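Putative Phosphate (Eubacterium rectale, PDB 3DAO) is a putative hydrolase of the haloacid dehalogenase-like family and probably acts as a phosphatase. Local coordinates at residues 108-113 with 193-198. Sequence-based numbering, arbitrary orientation.
Sequences KGMCRM and AHLAAA
A small, buried apolar contact joins a helix to the edge strand of the sheet it packs on: Met110, from helix 104-117, meets Ala193 and Leu195 of strand 193-198. Both elements belong to the smaller of the two α/β units of this haloacid dehalogenase-like hydrolase, whose mixed six-stranded sheet, separate from the largely parallel core sheet, is consistent with a cap domain. Strand 193-198 is outermost in that sheet within the chain and pairs antiparallel with strand 202-207, through backbone hydrogen bonds of His194 with Asn206 and Ala196 with Asp204.

The backbones stay well apart, 10.3 Å between Met110 CA and Ala193 CA, and the long Met110 side chain spans most of the gap. Met110 is modelled as selenomethionine. Its CG lies anti to the carbonyl carbon (chi1 -71°), and the chain runs on extended through SE, carrying the terminal methyl across to the strand. Only 77 Å² is buried between the segments, and no hydrogen bond links them. Strand alternation sets the pattern: Ala193 and Leu195 direct their CB atoms toward the helix, whereas the intervening His194 directs its CB to the other face. Met110 and Leu195 run past each other in opposite directions.

Neighbours complete the apolar surroundings: Met110 also touches Cys205 on the neighbouring strand 202-207, Phe169 on strand 168-172 beyond it, and Trp189 of helix 185-189. Leu195 reaches Cys205 too, which ties the edge strand into the same cluster.

The selenium stands back, with SE of Met110 5.3 Å from CB of Ala193. Contact is therefore made by the methyl: Met110 CE lies 3.6 Å from Ala193 CB and 4.0 Å from CD1, the one Leu195 branch that reaches it.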
loop_
_atom_site.group_PDB
_atom_site.type_symbol
_atom_site.label_atom_id
_atom_site.label_comp_id
_atom_site.label_asym_id
_atom_site.label_seq_id
_atom_site.Cartn_x
_atom_site.Cartn_y
_atom_site.Cartn_z
ATOM N N LYS A 108 -0.884 12.008 -17.250
ATOM C CA LYS A 108 -1.393 12.185 -18.625
ATOM C C LYS A 108 -0.254 11.961 -19.628
ATOM O O LYS A 108 -0.444 11.346 -20.685
ATOM C CB LYS A 108 -2.049 13.551 -18.833
ATOM C CG LYS A 108 -3.408 13.607 -18.173
ATOM C CD LYS A 108 -4.201 14.849 -18.521
ATOM C CE LYS A 108 -5.593 14.735 -17.902
ATOM N NZ LYS A 108 -6.508 15.874 -18.225
ATOM N N GLY A 109 0.923 12.423 -19.289
ATOM C CA GLY A 109 2.116 12.191 -20.112
ATOM C C GLY A 109 2.409 10.692 -20.285
ATOM O O GLY A 109 2.760 10.201 -21.382
HETATM N N MSE A 110 2.263 9.965 -19.181
HETATM C CA MSE A 110 2.435 8.497 -19.176
HETATM C C MSE A 110 1.405 7.846 -20.091
HETATM O O MSE A 110 1.738 6.956 -20.869
HETATM C CB MSE A 110 2.339 7.925 -17.778
HETATM C CG MSE A 110 3.530 8.285 -16.946
HETATM SE SE MSE A 110 3.229 7.790 -15.108
HETATM C CE MSE A 110 5.060 8.041 -14.413
ATOM N N CYS A 111 0.160 8.279 -19.965
ATOM C CA CYS A 111 -0.938 7.756 -20.798
ATOM C C CYS A 111 -0.577 7.908 -22.275
ATOM O O CYS A 111 -0.676 6.983 -23.078
ATOM C CB CYS A 111 -2.232 8.533 -20.576
ATOM S SG CYS A 111 -3.179 8.219 -19.045
ATOM N N ARG A 112 -0.200 9.132 -22.649
ATOM C CA ARG A 112 0.117 9.418 -24.076
ATOM C C ARG A 112 1.245 8.597 -24.589
ATOM O O ARG A 112 1.189 8.063 -25.716
ATOM C CB ARG A 112 0.404 10.907 -24.292
ATOM C CG ARG A 112 -0.807 11.712 -24.018
ATOM C CD ARG A 112 -0.565 13.199 -24.149
ATOM N NE ARG A 112 -1.789 13.921 -23.834
ATOM C CZ ARG A 112 -1.900 14.733 -22.789
ATOM N NH1 ARG A 112 -0.844 15.047 -22.062
ATOM N NH2 ARG A 112 -3.038 15.311 -22.551
HETATM N N MSE A 113 2.240 8.403 -23.732
HETATM C CA MSE A 113 3.409 7.622 -24.117
HETATM C C MSE A 113 3.070 6.143 -24.292
HETATM O O MSE A 113 3.517 5.503 -25.252
HETATM C CB MSE A 113 4.571 7.793 -23.148
HETATM C CG MSE A 113 5.727 6.859 -23.458
HETATM SE SE MSE A 113 7.291 7.176 -22.347
HETATM C CE MSE A 113 7.855 8.941 -22.992
ATOM N N ALA A 193 8.968 10.282 -11.169
ATOM C CA ALA A 193 7.966 9.486 -10.486
ATOM C C ALA A 193 8.590 8.241 -9.860
ATOM O O ALA A 193 9.728 7.877 -10.141
ATOM C CB ALA A 193 6.836 9.081 -11.471
ATOM N N HIS A 194 7.817 7.582 -9.001
ATOM C CA HIS A 194 8.277 6.346 -8.408
ATOM C C HIS A 194 7.719 5.165 -9.208
ATOM O O HIS A 194 6.495 4.947 -9.234
ATOM C CB HIS A 194 7.855 6.257 -6.945
ATOM C CG HIS A 194 8.143 4.920 -6.348
ATOM N ND1 HIS A 194 9.418 4.442 -6.187
ATOM C CD2 HIS A 194 7.314 3.946 -5.909
ATOM C CE1 HIS A 194 9.369 3.223 -5.672
ATOM N NE2 HIS A 194 8.104 2.896 -5.500
ATOM N N LEU A 195 8.634 4.443 -9.860
ATOM C CA LEU A 195 8.296 3.304 -10.749
ATOM C C LEU A 195 8.737 1.967 -10.220
ATOM O O LEU A 195 9.854 1.820 -9.778
ATOM C CB LEU A 195 8.938 3.466 -12.144
ATOM C CG LEU A 195 8.217 4.250 -13.231
ATOM C CD1 LEU A 195 7.736 5.598 -12.795
ATOM C CD2 LEU A 195 9.107 4.329 -14.490
ATOM N N ALA A 196 7.852 0.977 -10.270
ATOM C CA ALA A 196 8.242 -0.360 -9.832
ATOM C C ALA A 196 7.549 -1.446 -10.637
ATOM O O ALA A 196 6.349 -1.422 -10.754
ATOM C CB ALA A 196 7.911 -0.581 -8.378
ATOM N N ALA A 197 8.319 -2.391 -11.160
ATOM C CA ALA A 197 7.708 -3.517 -11.884
ATOM C C ALA A 197 7.105 -4.444 -10.861
ATOM O O ALA A 197 7.581 -4.514 -9.711
ATOM C CB ALA A 197 8.767 -4.278 -12.729
ATOM N N ALA A 198 6.043 -5.141 -11.286
ATOM C CA ALA A 198 5.441 -6.210 -10.516
ATOM C C ALA A 198 5.295 -7.411 -11.469
ATOM O O ALA A 198 4.432 -7.411 -12.373
ATOM C CB ALA A 198 4.103 -5.806 -9.973
#